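Local coordinates for sensor protein pfeS (Pseudomonas aeruginosa, PDB 3KYZ) that serves as the probably periplasmic sensor domain of a membrane-bound histidine kinase that may activate its partner regulator PfeR by phosphorylation, at residues Ala27-Asp32 with Glu43-Glu48; Asp54-Leu59 with Ser77-Phe82. One frame throughout, in Å; residues are numbered along the deposited sequence. Where two conformers were deposited one is given.

Contact 1 of 2, residues Ala27-Asp32 with Glu43-Glu48; sequences ARQAED and ERFRKE
Q29 meets the phenyl ring of F45 with its CB, which lies 3.5 Å from F45 CE1 and approaches the ring obliquely. The rest of Q29 runs on as an extended chain across the aromatic side chain at about a right angle. Its terminal oxygen ends beside the ring edge, close to the ring plane, with Q29 OE1 3.9 Å from F45 CE1, and the amide plane stands 79° from that of the ring. This polar end is held from within its own helical turn, since NE2 is hydrogen-bonded to D25; a formate, probably from the crystallisation liquor, lies near OE1.

A30 supplies the backbone that the ring lies on. Its CA sits 3.8 Å from the centroid of the F45 ring and 13° off the ring normal, the geometry of a CH-pi contact over the face. The methyl lies toward the CE2-CD2 side of the ring, placing A30 CB 3.5 Å from F45 CE2, and A30 N, over the same face, is 3.6 Å from the neighbouring F45 CZ. F45 can span this gap because its CG is anti to the backbone N (chi1 -179°), which carries the ring out from its helix. Where the ring enters, the backbones come close: A30 CA and F45 CA are 6.5 Å apart.

Further along, D32 turns back to R28 in a salt bridge, D32 OD2 to R28 NH1 at 3.1 Å, and is also paired with R35.

The helical run 17-53 thus doubles back on itself, and these two pieces of the hairpin meet through one aromatic ring laid over A30, with the CB of Q29 beside it. Here the cohesion is dispersive and CH-pi in character, while the R28-D32 ion pair lies along its own helical piece.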
loop_
_atom_site.group_PDB
_atom_site.type_symbol
_atom_site.label_atom_id
_atom_site.label_comp_id
_atom_site.label_asym_id
_atom_site.label_seq_id
_atom_site.Cartn_x
_atom_site.Cartn_y
_atom_site.Cartn_z
ATOM N N ALA A 27 11.649 -7.933 -11.748
ATOM C CA ALA A 27 11.964 -6.704 -10.999
ATOM C C ALA A 27 13.359 -6.189 -11.347
ATOM O O ALA A 27 13.576 -4.975 -11.444
ATOM C CB ALA A 27 11.827 -6.912 -9.489
ATOM N N ARG A 28 14.298 -7.113 -11.539
ATOM C CA ARG A 28 15.641 -6.753 -11.988
ATOM C C ARG A 28 15.572 -6.102 -13.371
ATOM O O ARG A 28 16.201 -5.062 -13.610
ATOM C CB ARG A 28 16.558 -7.984 -12.029
ATOM C CG ARG A 28 17.971 -7.672 -12.522
ATOM C CD ARG A 28 18.727 -8.926 -12.941
ATOM N NE ARG A 28 18.026 -9.692 -13.971
ATOM C CZ ARG A 28 18.048 -9.410 -15.272
ATOM N NH1 ARG A 28 18.721 -8.360 -15.717
ATOM N NH2 ARG A 28 17.384 -10.174 -16.133
ATOM N N GLN A 29 14.793 -6.703 -14.276
ATOM C CA GLN A 29 14.613 -6.143 -15.617
ATOM C C GLN A 29 13.929 -4.780 -15.558
ATOM O O GLN A 29 14.278 -3.871 -16.308
ATOM C CB GLN A 29 13.773 -7.065 -16.502
ATOM C CG GLN A 29 14.399 -8.400 -16.827
ATOM C CD GLN A 29 13.533 -9.184 -17.779
ATOM O OE1 GLN A 29 13.007 -8.633 -18.751
ATOM N NE2 GLN A 29 13.370 -10.470 -17.509
ATOM N N ALA A 30 12.941 -4.650 -14.676
ATOM C CA ALA A 30 12.229 -3.383 -14.505
ATOM C C ALA A 30 13.199 -2.289 -14.070
ATOM O O ALA A 30 13.190 -1.176 -14.608
ATOM C CB ALA A 30 11.118 -3.536 -13.471
ATOM N N GLU A 31 14.023 -2.602 -13.076
ATOM C CA GLU A 31 15.005 -1.637 -12.601
ATOM C C GLU A 31 15.968 -1.246 -13.718
ATOM O O GLU A 31 16.312 -0.070 -13.870
ATOM C CB GLU A 31 15.797 -2.187 -11.420
ATOM C CG GLU A 31 16.825 -1.191 -10.890
ATOM C CD GLU A 31 17.559 -1.694 -9.676
ATOM O OE1 GLU A 31 17.742 -2.923 -9.554
ATOM O OE2 GLU A 31 17.953 -0.861 -8.838
ATOM N N ASP A 32 16.429 -2.239 -14.474
ATOM C CA ASP A 32 17.375 -1.980 -15.556
ATOM C C ASP A 32 16.758 -1.023 -16.579
ATOM O O ASP A 32 17.433 -0.119 -17.077
ATOM C CB ASP A 32 17.778 -3.285 -16.255
ATOM C CG ASP A 32 18.724 -4.148 -15.423
ATOM O OD1 ASP A 32 19.241 -3.683 -14.386
ATOM O OD2 ASP A 32 18.961 -5.308 -15.825
ATOM N N GLU A 43 7.876 2.971 -18.888
ATOM C CA GLU A 43 6.590 2.909 -19.573
ATOM C C GLU A 43 6.560 1.727 -20.542
ATOM O O GLU A 43 5.619 0.935 -20.548
ATOM C CB GLU A 43 6.326 4.216 -20.322
ATOM C CG GLU A 43 4.945 4.302 -20.945
ATOM C CD GLU A 43 3.864 4.583 -19.925
ATOM O OE1 GLU A 43 4.206 4.881 -18.760
ATOM O OE2 GLU A 43 2.670 4.514 -20.291
ATOM N N ARG A 44 7.602 1.603 -21.355
ATOM C CA ARG A 44 7.661 0.507 -22.313
ATOM C C ARG A 44 7.725 -0.843 -21.610
ATOM O O ARG A 44 7.053 -1.791 -22.025
ATOM C CB ARG A 44 8.839 0.668 -23.273
ATOM C CG ARG A 44 8.890 -0.408 -24.347
ATOM C CD ARG A 44 9.915 -0.072 -25.417
ATOM N NE ARG A 44 11.212 0.251 -24.835
ATOM C CZ ARG A 44 12.124 -0.651 -24.493
ATOM N NH1 ARG A 44 13.279 -0.258 -23.970
ATOM N NH2 ARG A 44 11.884 -1.944 -24.674
ATOM N N PHE A 45 8.512 -0.927 -20.540
ATOM C CA PHE A 45 8.629 -2.186 -19.811
ATOM C C PHE A 45 7.282 -2.605 -19.222
ATOM O O PHE A 45 6.879 -3.762 -19.310
ATOM C CB PHE A 45 9.690 -2.112 -18.709
ATOM C CG PHE A 45 9.850 -3.398 -17.966
ATOM C CD1 PHE A 45 10.714 -4.375 -18.431
ATOM C CD2 PHE A 45 9.094 -3.657 -16.832
ATOM C CE1 PHE A 45 10.846 -5.578 -17.757
ATOM C CE2 PHE A 45 9.223 -4.861 -16.159
ATOM C CZ PHE A 45 10.099 -5.820 -16.617
ATOM N N ARG A 46 6.594 -1.656 -18.609
ATOM C CA ARG A 46 5.288 -1.913 -18.032
ATOM C C ARG A 46 4.316 -2.492 -19.069
ATOM O O ARG A 46 3.636 -3.492 -18.823
ATOM C CB ARG A 46 4.735 -0.607 -17.463
ATOM C CG ARG A 46 3.347 -0.723 -16.973
ATOM C CD ARG A 46 2.800 0.622 -16.556
ATOM N NE ARG A 46 1.591 0.369 -15.811
ATOM C CZ ARG A 46 0.721 1.285 -15.417
ATOM N NH1 ARG A 46 0.907 2.575 -15.691
ATOM N NH2 ARG A 46 -0.346 0.887 -14.745
ATOM N N LYS A 47 4.275 -1.872 -20.241
ATOM C CA LYS A 47 3.395 -2.327 -21.314
ATOM C C LYS A 47 3.770 -3.734 -21.792
ATOM O O LYS A 47 2.901 -4.587 -21.992
ATOM C CB LYS A 47 3.446 -1.344 -22.482
ATOM C CG LYS A 47 2.759 -0.006 -22.220
ATOM C CD LYS A 47 2.902 0.889 -23.441
ATOM C CE LYS A 47 2.373 2.288 -23.198
ATOM N NZ LYS A 47 2.865 3.214 -24.263
ATOM N N GLU A 48 5.062 -3.969 -21.987
ATOM C CA GLU A 48 5.540 -5.259 -22.481
ATOM C C GLU A 48 5.244 -6.383 -21.490
ATOM O O GLU A 48 4.782 -7.465 -21.877
ATOM C CB GLU A 48 7.047 -5.207 -22.774
ATOM C CG GLU A 48 7.431 -4.327 -23.960
ATOM C CD GLU A 48 8.937 -4.135 -24.078
ATOM O OE1 GLU A 48 9.668 -4.582 -23.168
ATOM O OE2 GLU A 48 9.395 -3.538 -25.077
#

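Contact 2 of 2, residues Asp54-Leu59 with Ser77-Phe82; sequences DTWVAL and SSHLTF
W56 and H79 form a T-shaped pair in which the imidazole presents its edge to the indole. H79 ND1 stands 3.5 Å above the W56 ring plane, over the centre of the six-membered ring; the ring centroids are 4.7 Å apart and the planes 88° from each other. L80 adds an apolar touch at the indole rim, its CD2 near the ring plane and 4.3 Å from W56 CH2. On the opposite face, A58 N of the same strand lies offset toward the rim; R46 and V115 also pack on the W56 side chain.

Both polar ends are anchored by successive acidic residues: H79 NE2 is hydrogen-bonded to E75, and W56 NE1 to E76. These bonds probably limit rotation of the two rings, and Y100 stacks on H79 as well. For the indole, CG anti to the backbone N (chi1 -173°) projects the ring from the chain toward the loop. The loop also borders the second subunit: L80 packs on its L64, and F82 meets its W88 edge-to-face.

An edge-to-face aromatic pair therefore fastens the loop after helix 74-77 to the chain entering strand 57-60, an outermost strand of the antiparallel sheet within this chain, in a sensor domain of the Cache clan.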
loop_
_atom_site.group_PDB
_atom_site.type_symbol
_atom_site.label_atom_id
_atom_site.label_comp_id
_atom_site.label_asym_id
_atom_site.label_seq_id
_atom_site.Cartn_x
_atom_site.Cartn_y
_atom_site.Cartn_z
ATOM N N ASP A 54 -0.303 -11.047 -19.330
ATOM C CA ASP A 54 -1.742 -10.808 -19.349
ATOM C C ASP A 54 -2.234 -10.420 -17.958
ATOM O O ASP A 54 -3.172 -11.015 -17.423
ATOM C CB ASP A 54 -2.487 -12.050 -19.860
ATOM C CG ASP A 54 -3.955 -11.779 -20.134
ATOM O OD1 ASP A 54 -4.310 -10.603 -20.372
ATOM O OD2 ASP A 54 -4.753 -12.744 -20.117
ATOM N N THR A 55 -1.591 -9.415 -17.374
ATOM C CA THR A 55 -1.906 -9.022 -16.013
ATOM C C THR A 55 -1.510 -7.573 -15.775
ATOM O O THR A 55 -0.696 -7.007 -16.522
ATOM C CB THR A 55 -1.190 -9.937 -14.996
ATOM O OG1 THR A 55 -1.783 -9.767 -13.703
ATOM C CG2 THR A 55 0.301 -9.625 -14.921
ATOM N N TRP A 56 -2.090 -6.966 -14.746
ATOM C CA TRP A 56 -1.762 -5.585 -14.418
ATOM C C TRP A 56 -0.335 -5.468 -13.873
ATOM O O TRP A 56 0.099 -6.275 -13.053
ATOM C CB TRP A 56 -2.761 -5.011 -13.416
ATOM C CG TRP A 56 -2.557 -3.542 -13.168
ATOM C CD1 TRP A 56 -2.985 -2.511 -13.955
ATOM C CD2 TRP A 56 -1.875 -2.944 -12.060
ATOM N NE1 TRP A 56 -2.617 -1.306 -13.401
ATOM C CE2 TRP A 56 -1.928 -1.546 -12.241
ATOM C CE3 TRP A 56 -1.222 -3.454 -10.934
ATOM C CZ2 TRP A 56 -1.363 -0.652 -11.335
ATOM C CZ3 TRP A 56 -0.665 -2.570 -10.038
ATOM C CH2 TRP A 56 -0.739 -1.181 -10.240
ATOM N N VAL A 57 0.377 -4.440 -14.329
ATOM C CA VAL A 57 1.749 -4.197 -13.915
ATOM C C VAL A 57 1.928 -2.706 -13.665
ATOM O O VAL A 57 1.326 -1.884 -14.364
ATOM C CB VAL A 57 2.746 -4.631 -15.025
ATOM C CG1 VAL A 57 4.163 -4.175 -14.689
ATOM C CG2 VAL A 57 2.680 -6.133 -15.232
ATOM N N ALA A 58 2.742 -2.353 -12.672
ATOM C CA ALA A 58 3.160 -0.961 -12.492
ATOM C C ALA A 58 4.602 -0.910 -11.997
ATOM O O ALA A 58 5.053 -1.825 -11.307
ATOM C CB ALA A 58 2.235 -0.224 -11.514
ATOM N N LEU A 59 5.326 0.137 -12.383
ATOM C CA LEU A 59 6.614 0.448 -11.781
ATOM C C LEU A 59 6.377 1.704 -10.979
ATOM O O LEU A 59 5.934 2.706 -11.528
ATOM C CB LEU A 59 7.679 0.711 -12.852
ATOM C CG LEU A 59 8.330 -0.539 -13.454
ATOM C CD1 LEU A 59 7.292 -1.404 -14.160
ATOM C CD2 LEU A 59 9.446 -0.149 -14.404
ATOM N N SER A 77 -3.837 3.291 -7.847
ATOM C CA SER A 77 -3.210 3.534 -6.549
ATOM C C SER A 77 -3.808 2.625 -5.477
ATOM O O SER A 77 -3.104 2.196 -4.565
ATOM C CB SER A 77 -3.338 5.003 -6.132
ATOM O OG SER A 77 -2.521 5.828 -6.954
ATOM N N SER A 78 -5.104 2.333 -5.583
ATOM C CA SER A 78 -5.753 1.488 -4.578
ATOM C C SER A 78 -5.191 0.058 -4.565
ATOM O O SER A 78 -5.347 -0.658 -3.575
ATOM C CB SER A 78 -7.281 1.477 -4.749
ATOM O OG SER A 78 -7.704 0.614 -5.800
ATOM N N HIS A 79 -4.530 -0.345 -5.650
ATOM C CA HIS A 79 -3.920 -1.676 -5.716
ATOM C C HIS A 79 -2.637 -1.772 -4.898
ATOM O O HIS A 79 -2.106 -2.864 -4.702
ATOM C CB HIS A 79 -3.533 -2.042 -7.151
ATOM C CG HIS A 79 -4.657 -1.992 -8.134
ATOM N ND1 HIS A 79 -4.444 -1.959 -9.496
ATOM C CD2 HIS A 79 -5.998 -1.978 -7.961
ATOM C CE1 HIS A 79 -5.608 -1.918 -10.119
ATOM N NE2 HIS A 79 -6.567 -1.925 -9.211
ATOM N N LEU A 80 -2.115 -0.629 -4.470
ATOM C CA LEU A 80 -0.798 -0.580 -3.849
ATOM C C LEU A 80 -0.800 -0.725 -2.333
ATOM O O LEU A 80 0.263 -0.679 -1.715
ATOM C CB LEU A 80 -0.112 0.742 -4.196
ATOM C CG LEU A 80 0.028 1.032 -5.693
ATOM C CD1 LEU A 80 0.690 2.395 -5.884
ATOM C CD2 LEU A 80 0.806 -0.087 -6.412
ATOM N N THR A 81 -1.973 -0.891 -1.729
ATOM C CA THR A 81 -2.089 -0.761 -0.276
ATOM C C THR A 81 -2.157 -2.070 0.508
ATOM O O THR A 81 -1.931 -2.065 1.723
ATOM C CB THR A 81 -3.322 0.094 0.114
ATOM O OG1 THR A 81 -4.500 -0.480 -0.468
ATOM C CG2 THR A 81 -3.161 1.524 -0.375
ATOM N N PHE A 82 -2.468 -3.178 -0.172
ATOM C CA PHE A 82 -2.658 -4.469 0.497
ATOM C C PHE A 82 -1.870 -5.549 -0.232
ATOM O O PHE A 82 -2.379 -6.645 -0.513
ATOM C CB PHE A 82 -4.146 -4.849 0.568
ATOM C CG PHE A 82 -5.022 -3.778 1.155
ATOM C CD1 PHE A 82 -4.832 -3.343 2.463
ATOM C CD2 PHE A 82 -6.053 -3.224 0.410
ATOM C CE1 PHE A 82 -5.646 -2.348 3.005
ATOM C CE2 PHE A 82 -6.875 -2.239 0.947
ATOM C CZ PHE A 82 -6.666 -1.796 2.246
#

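How the contacts relate
The contacts follow one another along the chain, contact 1 closing before contact 2 opens, and their centres are about 14 Å apart. R46 joins them: its NE is 2.7 Å from V57 O, a probable hydrogen bond, while R46 NH2 lies 3.4 Å from W56 NE1 in packing alone. E76 OE2 serves both R46, by a salt bridge, and W56 NE1. A second junction is plain packing, L59 CD2 lying 3.9 Å from A30 O, and L59 also touches F45. Strand 57-60 thus lies between the helical hairpin of contact 1 and the loop of contact 2. Both contacts belong to the sensor portion of the kinase, and neither is known to be part of a catalytic site.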